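Local coordinates for protein Phenylalanine/tyrosine ammonia-lyase (Rhodosporidium toruloides, PDB 1Y2M) that catalyses the non-oxidative deamination of L-phenylalanine and L-tyrosine, releasing ammonium and yielding trans-cinnamic and p-coumaric acid, at residues B[197-202]-B[251-256]; B[300-305]-B[337-342]; B[551-556]-B[572-577]. One frame throughout, in Å; residues are numbered along the deposited sequence.

Contact 1. Residues B[197-202]-B[251-256]; sequences HGITPI and ALFNLE
I199 and L255 meet tip to tip, CD1 of I199 standing 3.6 Å from CD1 of L255. The same I199 methyl lies 3.9 Å from F253 CD2, so a single branch joins both side chains. This is the buried part of the contact, with F194 of helix 185-197 and V233 and V235 of strand 232-237 also against I199. The other part is closer to solvent but no less close, H197 ND1 lying 3.5 Å from F253 CD1. There H197 and F253 run past one another in opposite senses. F253 CG, anti to the carbonyl carbon (chi1 -64°), comes within 4.1 Å of H197 CB, which sits over the face of the F253 ring, 4.2 Å from its centroid, a CH-pi contact. F253 CB in turn lies over the rim of one imidazole face. The rings are inclined at 41° with centroids 5.2 Å apart. Looser is L255 CD2, 3.9 Å from H197 CD2. An alanine in place of F253 would remove the ring and probably open a gap beside I199 CD1 and against H197 CB, leaving the imidazole with only the CB of that residue over its face. The arrangement is that of two Schellman helix ends packed together: G198 and N254, both of positive phi, terminate helices 185-197 and 246-252, and the hydrophobic residue following each, I199 or L255, faces the other.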
loop_
_atom_site.group_PDB
_atom_site.type_symbol
_atom_site.label_atom_id
_atom_site.label_comp_id
_atom_site.label_asym_id
_atom_site.label_seq_id
_atom_site.Cartn_x
_atom_site.Cartn_y
_atom_site.Cartn_z
ATOM N N HIS B 197 -31.435 -27.136 10.047
ATOM C CA HIS B 197 -32.702 -26.397 10.179
ATOM C C HIS B 197 -32.582 -24.940 9.686
ATOM O O HIS B 197 -33.536 -24.182 9.800
ATOM C CB HIS B 197 -33.177 -26.416 11.630
ATOM C CG HIS B 197 -33.590 -27.773 12.109
ATOM N ND1 HIS B 197 -34.670 -28.439 11.580
ATOM C CD2 HIS B 197 -33.042 -28.609 13.020
ATOM C CE1 HIS B 197 -34.788 -29.618 12.174
ATOM N NE2 HIS B 197 -33.809 -29.749 13.048
ATOM N N GLY B 198 -31.449 -24.556 9.099
ATOM C CA GLY B 198 -31.297 -23.242 8.531
ATOM C C GLY B 198 -31.376 -22.121 9.545
ATOM O O GLY B 198 -31.914 -21.016 9.246
ATOM N N ILE B 199 -30.824 -22.374 10.725
ATOM C CA ILE B 199 -30.698 -21.333 11.782
ATOM C C ILE B 199 -29.271 -20.808 11.700
ATOM O O ILE B 199 -28.340 -21.581 11.857
ATOM C CB ILE B 199 -30.941 -21.921 13.162
ATOM C CG1 ILE B 199 -32.344 -22.525 13.255
ATOM C CG2 ILE B 199 -30.743 -20.810 14.196
ATOM C CD1 ILE B 199 -32.547 -23.330 14.496
ATOM N N THR B 200 -29.092 -19.525 11.403
ATOM C CA THR B 200 -27.767 -18.959 11.173
ATOM C C THR B 200 -27.593 -17.756 12.096
ATOM O O THR B 200 -28.355 -16.777 12.028
ATOM C CB THR B 200 -27.542 -18.492 9.714
ATOM O OG1 THR B 200 -27.897 -19.506 8.774
ATOM C CG2 THR B 200 -26.081 -18.164 9.500
ATOM N N PRO B 201 -26.647 -17.889 13.046
ATOM C CA PRO B 201 -26.388 -16.806 13.957
ATOM C C PRO B 201 -26.067 -15.498 13.263
ATOM O O PRO B 201 -25.378 -15.484 12.254
ATOM C CB PRO B 201 -25.207 -17.310 14.767
ATOM C CG PRO B 201 -25.366 -18.793 14.797
ATOM C CD PRO B 201 -25.881 -19.103 13.398
ATOM N N ILE B 202 -26.545 -14.418 13.848
ATOM C CA ILE B 202 -26.225 -13.088 13.386
ATOM C C ILE B 202 -24.937 -12.697 14.116
ATOM O O ILE B 202 -24.899 -12.658 15.362
ATOM C CB ILE B 202 -27.372 -12.101 13.711
ATOM C CG1 ILE B 202 -28.605 -12.460 12.925
ATOM C CG2 ILE B 202 -26.955 -10.661 13.459
ATOM C CD1 ILE B 202 -28.453 -12.438 11.437
ATOM N N ALA B 251 -36.929 -23.069 19.758
ATOM C CA ALA B 251 -38.228 -23.611 20.191
ATOM C C ALA B 251 -39.094 -23.960 18.972
ATOM O O ALA B 251 -39.833 -24.948 19.002
ATOM C CB ALA B 251 -38.946 -22.623 21.066
ATOM N N LEU B 252 -39.026 -23.146 17.909
ATOM C CA LEU B 252 -39.697 -23.470 16.631
ATOM C C LEU B 252 -39.282 -24.831 16.107
ATOM O O LEU B 252 -40.084 -25.564 15.505
ATOM C CB LEU B 252 -39.367 -22.422 15.547
ATOM C CG LEU B 252 -39.990 -21.040 15.658
ATOM C CD1 LEU B 252 -39.468 -20.168 14.496
ATOM C CD2 LEU B 252 -41.497 -21.106 15.654
ATOM N N PHE B 253 -38.022 -25.194 16.314
ATOM C CA PHE B 253 -37.499 -26.445 15.775
ATOM C C PHE B 253 -37.359 -27.536 16.816
ATOM O O PHE B 253 -36.818 -28.577 16.511
ATOM C CB PHE B 253 -36.189 -26.136 15.010
ATOM C CG PHE B 253 -36.414 -25.253 13.817
ATOM C CD1 PHE B 253 -36.790 -25.803 12.619
ATOM C CD2 PHE B 253 -36.389 -23.889 13.934
ATOM C CE1 PHE B 253 -37.065 -25.027 11.554
ATOM C CE2 PHE B 253 -36.660 -23.086 12.857
ATOM C CZ PHE B 253 -36.999 -23.656 11.656
ATOM N N ASN B 254 -37.919 -27.334 18.018
ATOM C CA ASN B 254 -37.734 -28.204 19.196
ATOM C C ASN B 254 -36.276 -28.607 19.499
ATOM O O ASN B 254 -35.991 -29.732 19.924
ATOM C CB ASN B 254 -38.667 -29.449 19.212
ATOM C CG ASN B 254 -38.894 -30.012 20.670
ATOM O OD1 ASN B 254 -38.847 -29.263 21.666
ATOM N ND2 ASN B 254 -39.125 -31.329 20.781
ATOM N N LEU B 255 -35.372 -27.647 19.345
ATOM C CA LEU B 255 -33.969 -27.855 19.649
ATOM C C LEU B 255 -33.702 -27.379 21.069
ATOM O O LEU B 255 -34.250 -26.361 21.497
ATOM C CB LEU B 255 -33.105 -27.052 18.671
ATOM C CG LEU B 255 -33.298 -27.342 17.189
ATOM C CD1 LEU B 255 -32.407 -26.435 16.345
ATOM C CD2 LEU B 255 -33.006 -28.812 16.905
ATOM N N GLU B 256 -32.858 -28.103 21.785
ATOM C CA GLU B 256 -32.510 -27.754 23.147
ATOM C C GLU B 256 -31.203 -26.977 23.213
ATOM O O GLU B 256 -30.207 -27.430 22.690
ATOM C CB GLU B 256 -32.330 -29.013 23.975
ATOM C CG GLU B 256 -31.896 -28.732 25.393
ATOM C CD GLU B 256 -32.094 -29.903 26.317
ATOM O OE1 GLU B 256 -32.947 -30.755 26.000
ATOM O OE2 GLU B 256 -31.402 -29.959 27.354
#

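Contact 2. Residues B[300-305]-B[337-342]; sequences TVEAMV and EGSRFA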
loop_
_atom_site.group_PDB
_atom_site.type_symbol
_atom_site.label_atom_id
_atom_site.label_comp_id
_atom_site.label_asym_id
_atom_site.label_seq_id
_atom_site.Cartn_x
_atom_site.Cartn_y
_atom_site.Cartn_z
ATOM N N THR B 300 -11.257 -13.059 -26.959
ATOM C CA THR B 300 -10.603 -11.829 -27.454
ATOM C C THR B 300 -9.658 -12.105 -28.620
ATOM O O THR B 300 -9.567 -11.311 -29.563
ATOM C CB THR B 300 -9.924 -11.055 -26.315
ATOM O OG1 THR B 300 -10.864 -10.802 -25.241
ATOM C CG2 THR B 300 -9.374 -9.716 -26.803
ATOM N N VAL B 301 -8.891 -13.196 -28.563
ATOM C CA VAL B 301 -8.031 -13.528 -29.699
ATOM C C VAL B 301 -8.950 -13.679 -30.922
ATOM O O VAL B 301 -8.631 -13.197 -32.016
ATOM C CB VAL B 301 -7.214 -14.827 -29.449
ATOM C CG1 VAL B 301 -6.509 -15.290 -30.712
ATOM C CG2 VAL B 301 -6.185 -14.653 -28.299
ATOM N N GLU B 302 -10.102 -14.326 -30.734
ATOM C CA GLU B 302 -11.037 -14.501 -31.856
ATOM C C GLU B 302 -11.574 -13.152 -32.376
ATOM O O GLU B 302 -11.494 -12.849 -33.554
ATOM C CB GLU B 302 -12.186 -15.434 -31.455
ATOM C CG GLU B 302 -11.729 -16.853 -31.207
ATOM C CD GLU B 302 -12.929 -17.785 -31.008
ATOM O OE1 GLU B 302 -13.541 -17.670 -29.934
ATOM O OE2 GLU B 302 -13.291 -18.597 -31.922
ATOM N N ALA B 303 -12.049 -12.287 -31.478
ATOM C CA ALA B 303 -12.589 -10.992 -31.894
ATOM C C ALA B 303 -11.513 -10.139 -32.582
ATOM O O ALA B 303 -11.810 -9.387 -33.469
ATOM C CB ALA B 303 -13.129 -10.233 -30.718
HETATM N N MSE B 304 -10.258 -10.296 -32.165
HETATM C CA MSE B 304 -9.139 -9.496 -32.704
HETATM C C MSE B 304 -8.507 -10.139 -33.925
HETATM O O MSE B 304 -7.549 -9.625 -34.441
HETATM C CB MSE B 304 -8.088 -9.323 -31.624
HETATM C CG MSE B 304 -8.554 -8.514 -30.436
HETATM SE SE MSE B 304 -8.435 -6.582 -30.944
HETATM C CE MSE B 304 -6.450 -6.314 -30.952
ATOM N N VAL B 305 -9.083 -11.243 -34.398
ATOM C CA VAL B 305 -8.486 -12.085 -35.448
ATOM C C VAL B 305 -6.979 -12.234 -35.184
ATOM O O VAL B 305 -6.119 -12.077 -36.071
ATOM C CB VAL B 305 -8.848 -11.615 -36.874
ATOM C CG1 VAL B 305 -8.292 -12.538 -37.916
ATOM C CG2 VAL B 305 -10.347 -11.704 -37.033
ATOM N N GLU B 337 -8.985 -24.148 -30.671
ATOM C CA GLU B 337 -9.058 -25.166 -31.715
ATOM C C GLU B 337 -10.362 -25.055 -32.436
ATOM O O GLU B 337 -11.411 -24.948 -31.811
ATOM C CB GLU B 337 -8.929 -26.559 -31.148
ATOM C CG GLU B 337 -7.559 -26.773 -30.641
ATOM C CD GLU B 337 -6.970 -28.100 -31.008
ATOM O OE1 GLU B 337 -7.594 -28.875 -31.785
ATOM O OE2 GLU B 337 -5.850 -28.329 -30.507
ATOM N N GLY B 338 -10.276 -25.057 -33.750
ATOM C CA GLY B 338 -11.488 -25.017 -34.549
ATOM C C GLY B 338 -12.042 -23.630 -34.807
ATOM O O GLY B 338 -13.016 -23.491 -35.575
ATOM N N SER B 339 -11.470 -22.604 -34.174
ATOM C CA SER B 339 -11.857 -21.223 -34.465
ATOM C C SER B 339 -11.561 -20.868 -35.922
ATOM O O SER B 339 -10.518 -21.203 -36.443
ATOM C CB SER B 339 -11.125 -20.221 -33.565
ATOM O OG SER B 339 -11.607 -18.892 -33.806
ATOM N N ARG B 340 -12.501 -20.199 -36.581
ATOM C CA ARG B 340 -12.246 -19.622 -37.889
ATOM C C ARG B 340 -12.043 -18.126 -37.776
ATOM O O ARG B 340 -11.877 -17.461 -38.785
ATOM C CB ARG B 340 -13.396 -19.950 -38.852
ATOM C CG ARG B 340 -13.519 -21.444 -39.152
ATOM C CD ARG B 340 -14.734 -21.786 -40.012
ATOM N NE ARG B 340 -14.728 -21.067 -41.284
ATOM C CZ ARG B 340 -15.811 -20.682 -41.965
ATOM N NH1 ARG B 340 -17.057 -20.937 -41.528
ATOM N NH2 ARG B 340 -15.639 -20.024 -43.104
ATOM N N PHE B 341 -11.981 -17.598 -36.561
ATOM C CA PHE B 341 -11.619 -16.191 -36.326
ATOM C C PHE B 341 -10.094 -16.071 -36.018
ATOM O O PHE B 341 -9.363 -15.294 -36.627
ATOM C CB PHE B 341 -12.347 -15.615 -35.124
ATOM C CG PHE B 341 -13.812 -15.255 -35.326
ATOM C CD1 PHE B 341 -14.225 -14.350 -36.304
ATOM C CD2 PHE B 341 -14.767 -15.758 -34.456
ATOM C CE1 PHE B 341 -15.545 -13.969 -36.419
ATOM C CE2 PHE B 341 -16.118 -15.386 -34.593
ATOM C CZ PHE B 341 -16.487 -14.478 -35.551
ATOM N N ALA B 342 -9.638 -16.862 -35.064
ATOM C CA ALA B 342 -8.207 -16.876 -34.707
ATOM C C ALA B 342 -7.414 -17.492 -35.845
ATOM O O ALA B 342 -7.887 -18.436 -36.511
ATOM C CB ALA B 342 -7.971 -17.666 -33.451
#
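E302 and A342 bring the backbones closest, 4.7 Å from CA to CA, where the last turn of helix 273-303 runs beside the irregular loop 337-342. The polar link is made by S339, whose OG, anti to the backbone N (chi1 -175°), donates a short 2.5 Å hydrogen bond to E302 OE2 through the anti lone pair of that oxygen. The same OG accepts from F341 N at 3.1 Å, with a bent angle of 148°, and from A342 N, also at 3.1 Å but nearly straight at 172°. Three bonds thus grip the hydroxyl and fix its rotation. The buried carboxylate has further partners in S659 N, at OE2, and T662 OG1, at OE1; the two donors at OE2, S339 OG and S659 N, would probably favour the ionised form. Next to this polar group, E302 CB packs on F341 CB at 3.7 Å, the two side chains crossing at about a right angle. The F341 ring leads away from the helix and meets the rings of F542 and Y657. One residue earlier on the helix, V301 CG1 touches A342 CB at 3.9 Å. At the helix end, F341 O receives a CA-H...O contact from V305 CA at 3.5 Å and lies 3.2 Å from V305 CG1. The loop is shaped by an ST turn and ST motif at S339, and it packs on a helix C-terminus closed by a Schellman motif in which V305, of positive phi, returns its N-H to E302 O.

Contact 3. Residues B[551-556]-B[572-577]; sequences AIVSLI and ELVEKV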
loop_
_atom_site.group_PDB
_atom_site.type_symbol
_atom_site.label_atom_id
_atom_site.label_comp_id
_atom_site.label_asym_id
_atom_site.label_seq_id
_atom_site.Cartn_x
_atom_site.Cartn_y
_atom_site.Cartn_z
ATOM N N ALA B 551 -17.666 -9.033 -55.739
ATOM C CA ALA B 551 -18.234 -7.772 -56.237
ATOM C C ALA B 551 -17.138 -6.840 -56.795
ATOM O O ALA B 551 -17.316 -6.190 -57.833
ATOM C CB ALA B 551 -19.035 -7.072 -55.124
ATOM N N ILE B 552 -16.011 -6.803 -56.107
ATOM C CA ILE B 552 -14.838 -6.011 -56.537
ATOM C C ILE B 552 -14.364 -6.474 -57.901
ATOM O O ILE B 552 -14.219 -5.683 -58.844
ATOM C CB ILE B 552 -13.708 -6.147 -55.523
ATOM C CG1 ILE B 552 -14.041 -5.347 -54.275
ATOM C CG2 ILE B 552 -12.329 -5.641 -56.099
ATOM C CD1 ILE B 552 -13.230 -5.748 -53.068
ATOM N N VAL B 553 -14.138 -7.773 -57.995
ATOM C CA VAL B 553 -13.689 -8.360 -59.252
ATOM C C VAL B 553 -14.668 -8.007 -60.366
ATOM O O VAL B 553 -14.283 -7.616 -61.478
ATOM C CB VAL B 553 -13.520 -9.881 -59.102
ATOM C CG1 VAL B 553 -13.179 -10.508 -60.446
ATOM C CG2 VAL B 553 -12.452 -10.197 -58.056
ATOM N N SER B 554 -15.952 -8.186 -60.090
ATOM C CA SER B 554 -16.988 -7.970 -61.073
ATOM C C SER B 554 -17.048 -6.537 -61.573
ATOM O O SER B 554 -17.174 -6.284 -62.776
ATOM C CB SER B 554 -18.333 -8.358 -60.482
ATOM O OG SER B 554 -19.385 -7.956 -61.347
ATOM N N LEU B 555 -16.956 -5.589 -60.630
ATOM C CA LEU B 555 -16.994 -4.164 -60.990
ATOM C C LEU B 555 -15.757 -3.775 -61.780
ATOM O O LEU B 555 -15.839 -2.999 -62.723
ATOM C CB LEU B 555 -17.131 -3.285 -59.744
ATOM C CG LEU B 555 -18.563 -3.181 -59.207
ATOM C CD1 LEU B 555 -18.571 -2.699 -57.762
ATOM C CD2 LEU B 555 -19.438 -2.299 -60.096
ATOM N N ILE B 556 -14.605 -4.302 -61.375
ATOM C CA ILE B 556 -13.362 -4.103 -62.130
ATOM C C ILE B 556 -13.517 -4.640 -63.559
ATOM O O ILE B 556 -13.088 -4.018 -64.538
ATOM C CB ILE B 556 -12.169 -4.769 -61.409
ATOM C CG1 ILE B 556 -11.658 -3.881 -60.272
ATOM C CG2 ILE B 556 -11.039 -5.093 -62.361
ATOM C CD1 ILE B 556 -10.527 -4.516 -59.473
ATOM N N GLU B 572 -2.751 -8.215 -61.453
ATOM C CA GLU B 572 -2.082 -7.181 -60.685
ATOM C C GLU B 572 -3.101 -6.196 -60.086
ATOM O O GLU B 572 -2.990 -5.793 -58.921
ATOM C CB GLU B 572 -1.094 -6.415 -61.570
ATOM C CG GLU B 572 -0.228 -5.454 -60.800
ATOM C CD GLU B 572 0.639 -4.532 -61.654
ATOM O OE1 GLU B 572 0.669 -4.659 -62.911
ATOM O OE2 GLU B 572 1.301 -3.669 -61.039
ATOM N N LEU B 573 -4.066 -5.785 -60.909
ATOM C CA LEU B 573 -5.003 -4.758 -60.451
ATOM C C LEU B 573 -5.863 -5.262 -59.301
ATOM O O LEU B 573 -6.076 -4.565 -58.298
ATOM C CB LEU B 573 -5.924 -4.288 -61.572
ATOM C CG LEU B 573 -6.853 -3.124 -61.157
ATOM C CD1 LEU B 573 -6.020 -1.872 -60.870
ATOM C CD2 LEU B 573 -7.916 -2.809 -62.163
ATOM N N VAL B 574 -6.425 -6.462 -59.483
ATOM C CA VAL B 574 -7.299 -7.026 -58.443
ATOM C C VAL B 574 -6.517 -7.170 -57.142
ATOM O O VAL B 574 -7.012 -6.824 -56.055
ATOM C CB VAL B 574 -7.858 -8.391 -58.838
ATOM C CG1 VAL B 574 -8.615 -8.980 -57.662
ATOM C CG2 VAL B 574 -8.770 -8.262 -60.012
ATOM N N GLU B 575 -5.299 -7.687 -57.253
ATOM C CA GLU B 575 -4.481 -7.897 -56.066
ATOM C C GLU B 575 -4.246 -6.568 -55.361
ATOM O O GLU B 575 -4.366 -6.496 -54.157
ATOM C CB GLU B 575 -3.120 -8.530 -56.401
ATOM C CG GLU B 575 -2.175 -8.620 -55.185
ATOM C CD GLU B 575 -0.704 -8.850 -55.565
ATOM O OE1 GLU B 575 -0.099 -7.965 -56.238
ATOM O OE2 GLU B 575 -0.148 -9.901 -55.151
ATOM N N LYS B 576 -3.847 -5.541 -56.121
ATOM C CA LYS B 576 -3.387 -4.288 -55.522
ATOM C C LYS B 576 -4.561 -3.456 -55.023
ATOM O O LYS B 576 -4.474 -2.800 -53.965
ATOM C CB LYS B 576 -2.509 -3.519 -56.506
ATOM C CG LYS B 576 -1.122 -4.160 -56.712
ATOM C CD LYS B 576 -0.207 -3.234 -57.528
ATOM C CE LYS B 576 1.120 -3.860 -57.884
ATOM N NZ LYS B 576 1.784 -4.413 -56.698
ATOM N N VAL B 577 -5.687 -3.508 -55.717
ATOM C CA VAL B 577 -6.919 -2.835 -55.244
ATOM C C VAL B 577 -7.371 -3.458 -53.928
ATOM O O VAL B 577 -7.660 -2.742 -52.985
ATOM C CB VAL B 577 -8.050 -2.814 -56.305
ATOM C CG1 VAL B 577 -9.415 -2.530 -55.699
ATOM C CG2 VAL B 577 -7.746 -1.767 -57.353
#
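I556 reaches L573, V574 and V577 because its CD1 is extended, anti to CA (chi2 177°), which carries the tip of the side chain to the facing helix. L573 answers with CG anti to its backbone N (chi1 -175°), and its CD2 branch meets I556 at two carbons, 3.9 Å from CG2 and 4.1 Å from CD1. From there I556 CD1 also approaches V574 CG2 at 4.2 Å and V577 CB at 4.4 Å. A single isoleucine end is therefore received by residues spaced i, i+1 and i+4 on the facing helix. One turn earlier in the chain, I552 points the same way and adds a looser touch, CG2 to V577 CG1 at 4.3 Å. The two valines V553 and V574 complete the contact at its partly exposed margin, their side chains set obliquely and joined through V553 CG2 and V574 CG1 at 4.0 Å. These valines also have the nearest pair of CA atoms, but all the packing is methyl to methyl or methine, with no polar atom taking part. The short segments are inclined at 134° between their N-to-C directions, nearer antiparallel than parallel, and their axes come no closer than 10.6 Å. Around the buried side, M564 of the connecting loop touches both I556 and L573, W625 of helix 619-646 lies against I556, and V611 of helix 593-611 against L573. I552 meets L581 further along helix 570-587. The whole is a helical hairpin, the end of the long helix 506-560 turning back into helix 570-587, consistent with the helical extension that eukaryotic phenylalanine ammonia-lyases carry beyond the histidase-like core.

The three contacts follow one another along the chain, each closing before the next opens, and none touches another. Contact 1 lies on the opposite side of the chain's centre from the other two, its nearest atoms about 39 Å from those of contact 2 and about 65 Å from those of contact 3. Contacts 2 and 3 share a side, about 17 Å apart at their nearest atoms, and helix 506-560 links them: it supplies F542 and R538 beside F341 and, further on, the segment 551-556. Contact 2 alone comes near the substrate site, the V301 side chain lying about 8 Å from that of R366 and about 9 Å from that of Q360, both probable cinnamate-binding residues.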